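Local coordinates for protein pheromone from Euplotes raikovi Er-13 (Euplotes raikovi, PDB 6E6N) that probably acts as a secreted mating signal of the ciliate Euplotes raikovi, a small disulfide-rich pheromone of three helices, at residues E2-A6 / D17-A21. Residue numbers count along the deposited sequence, not the author numbering.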
ATOM      1  N   GLU A   2       4.519  -4.386  -7.101  1.00 20.10           N
ATOM      2  CA  GLU A   2       5.186  -3.493  -6.181  1.00 19.27           C
ATOM      3  C   GLU A   2       4.248  -3.024  -5.073  1.00 17.07           C
ATOM      4  O   GLU A   2       4.653  -2.890  -3.918  1.00 14.88           O
ATOM      5  CB  GLU A   2       5.676  -2.284  -6.994  1.00 26.08           C
ATOM      6  CG  GLU A   2       6.357  -1.206  -6.231  1.00 28.36           C
ATOM      7  CD  GLU A   2       6.902  -0.091  -7.135  1.00 33.89           C
ATOM      8  OE1 GLU A   2       7.022  -0.313  -8.363  1.00 45.06           O
ATOM      9  OE2 GLU A   2       7.218   1.001  -6.616  1.00 35.46           O
ATOM     10  N   CYS A   3       2.983  -2.806  -5.391  1.00 15.61           N
ATOM     11  CA  CYS A   3       2.022  -2.354  -4.385  1.00 14.73           C
ATOM     12  C   CYS A   3       1.685  -3.461  -3.389  1.00 14.44           C
ATOM     13  O   CYS A   3       1.659  -3.234  -2.174  1.00 15.38           O
ATOM     14  CB  CYS A   3       0.766  -1.855  -5.102  1.00 15.65           C
ATOM     15  SG  CYS A   3      -0.454  -1.082  -3.982  1.00 15.96           S
ATOM     16  N   ALA A   4       1.422  -4.668  -3.883  1.00 14.65           N
ATOM     17  CA  ALA A   4       1.163  -5.810  -2.993  1.00 15.22           C
ATOM     18  C   ALA A   4       2.375  -6.097  -2.092  1.00 14.91           C
ATOM     19  O   ALA A   4       2.226  -6.373  -0.896  1.00 16.76           O
ATOM     20  CB  ALA A   4       0.808  -7.047  -3.780  1.00 17.55           C
ATOM     21  N   ILE A   5       3.597  -5.962  -2.648  1.00 14.75           N
ATOM     22  CA  ILE A   5       4.757  -6.177  -1.856  1.00 15.51           C
ATOM     23  C   ILE A   5       4.849  -5.140  -0.722  1.00 16.43           C
ATOM     24  O   ILE A   5       5.110  -5.477   0.431  1.00 16.60           O
ATOM     25  CB  ILE A   5       6.051  -6.184  -2.744  1.00 14.56           C
ATOM     26  CG1 ILE A   5       6.080  -7.422  -3.631  1.00 16.09           C
ATOM     27  CG2 ILE A   5       7.322  -6.093  -1.898  1.00 16.38           C
ATOM     28  CD1 ILE A   5       7.083  -7.310  -4.756  1.00 17.69           C
ATOM     29  N   ALA A   6       4.588  -3.877  -1.040  1.00 14.07           N
ATOM     30  CA  ALA A   6       4.644  -2.816  -0.013  1.00 14.54           C
ATOM     31  C   ALA A   6       3.677  -3.064   1.101  1.00 14.19           C
ATOM     32  O   ALA A   6       4.001  -2.941   2.269  1.00 15.68           O
ATOM     33  CB  ALA A   6       4.404  -1.455  -0.701  1.00 15.02           C
ATOM     34  N   ASP A  17       1.672   5.153  -0.918  1.00 17.66           N
ATOM     35  CA  ASP A  17       1.519   6.089  -1.996  1.00 18.55           C
ATOM     36  C   ASP A  17       2.585   5.943  -3.098  1.00 18.29           C
ATOM     37  O   ASP A  17       2.269   5.933  -4.301  1.00 19.42           O
ATOM     38  CB  ASP A  17       1.561   7.540  -1.460  1.00 21.48           C
ATOM     39  CG  ASP A  17       1.366   8.529  -2.571  1.00 26.99           C
ATOM     40  OD1 ASP A  17       0.248   8.636  -3.063  1.00 34.18           O
ATOM     41  OD2 ASP A  17       2.365   9.090  -3.007  1.00 35.34           O
ATOM     42  N   ALA A  18       3.831   5.813  -2.685  1.00 18.10           N
ATOM     43  CA  ALA A  18       4.948   5.729  -3.640  1.00 19.60           C
ATOM     44  C   ALA A  18       4.927   4.386  -4.365  1.00 19.82           C
ATOM     45  O   ALA A  18       5.093   4.355  -5.589  1.00 21.29           O
ATOM     46  CB  ALA A  18       6.263   5.897  -2.910  1.00 19.75           C
ATOM     47  N   ALA A  19       4.633   3.283  -3.643  1.00 16.34           N
ATOM     48  CA  ALA A  19       4.741   1.951  -4.260  1.00 16.77           C
ATOM     49  C   ALA A  19       3.554   1.676  -5.172  1.00 16.07           C
ATOM     50  O   ALA A  19       3.680   0.897  -6.122  1.00 16.67           O
ATOM     51  CB  ALA A  19       4.768   0.905  -3.213  1.00 15.86           C
ATOM     52  N   CYS A  20       2.418   2.352  -4.974  1.00 14.42           N
ATOM     53  CA  CYS A  20       1.177   2.004  -5.674  1.00 15.24           C
ATOM     54  C   CYS A  20       0.782   3.012  -6.738  1.00 16.35           C
ATOM     55  O   CYS A  20      -0.111   2.743  -7.576  1.00 17.82           O
ATOM     56  CB  CYS A  20       0.073   1.836  -4.659  1.00 14.40           C
ATOM     57  SG  CYS A  20       0.427   0.624  -3.335  1.00 14.77           S
ATOM     58  N   ALA A  21       1.448   4.159  -6.734  1.00 17.35           N
ATOM     59  CA  ALA A  21       1.269   5.158  -7.805  1.00 18.96           C
ATOM     60  C   ALA A  21       1.486   4.453  -9.134  1.00 21.01           C
ATOM     61  O   ALA A  21       2.405   3.647  -9.247  1.00 21.06           O
ATOM     62  CB  ALA A  21       2.213   6.307  -7.640  1.00 22.22           C
TER
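The first turn of helix 2-8, marked by the 3.0 Å hydrogen bond from Ala-6 N to Glu-2 O, faces the last turn of helix 13-20, which closes with Ala-21 N hydrogen-bonded to Asp-17 O at 3.1 Å before Ala-21 leaves helical geometry. Backbones come closest at Cys-3 and Cys-20, whose CA atoms are 4.6 Å apart. There the SG atoms of Cys-3 and Cys-20 form a disulfide, 2.0 Å long with chi3 of 84°, near the unstrained 90°. Beside this covalent link, Ala-6 and Ala-19 each point CA-to-CB toward the other segment, and with CA atoms 6.4 Å apart their CB methyls meet at 3.5 Å. Glu-2, extended in chi1 and chi2, lays its aliphatic part over Ala-19, with Glu-2 CG 3.4 Å from Ala-19 O. Helix 24-37 packs against the disulfide: Cys-3 touches Ala-26 and Cys-30, Cys-20 touches Thr-27 and Cys-30, so the bridge joins two helices against the third in the three-helix pheromone fold.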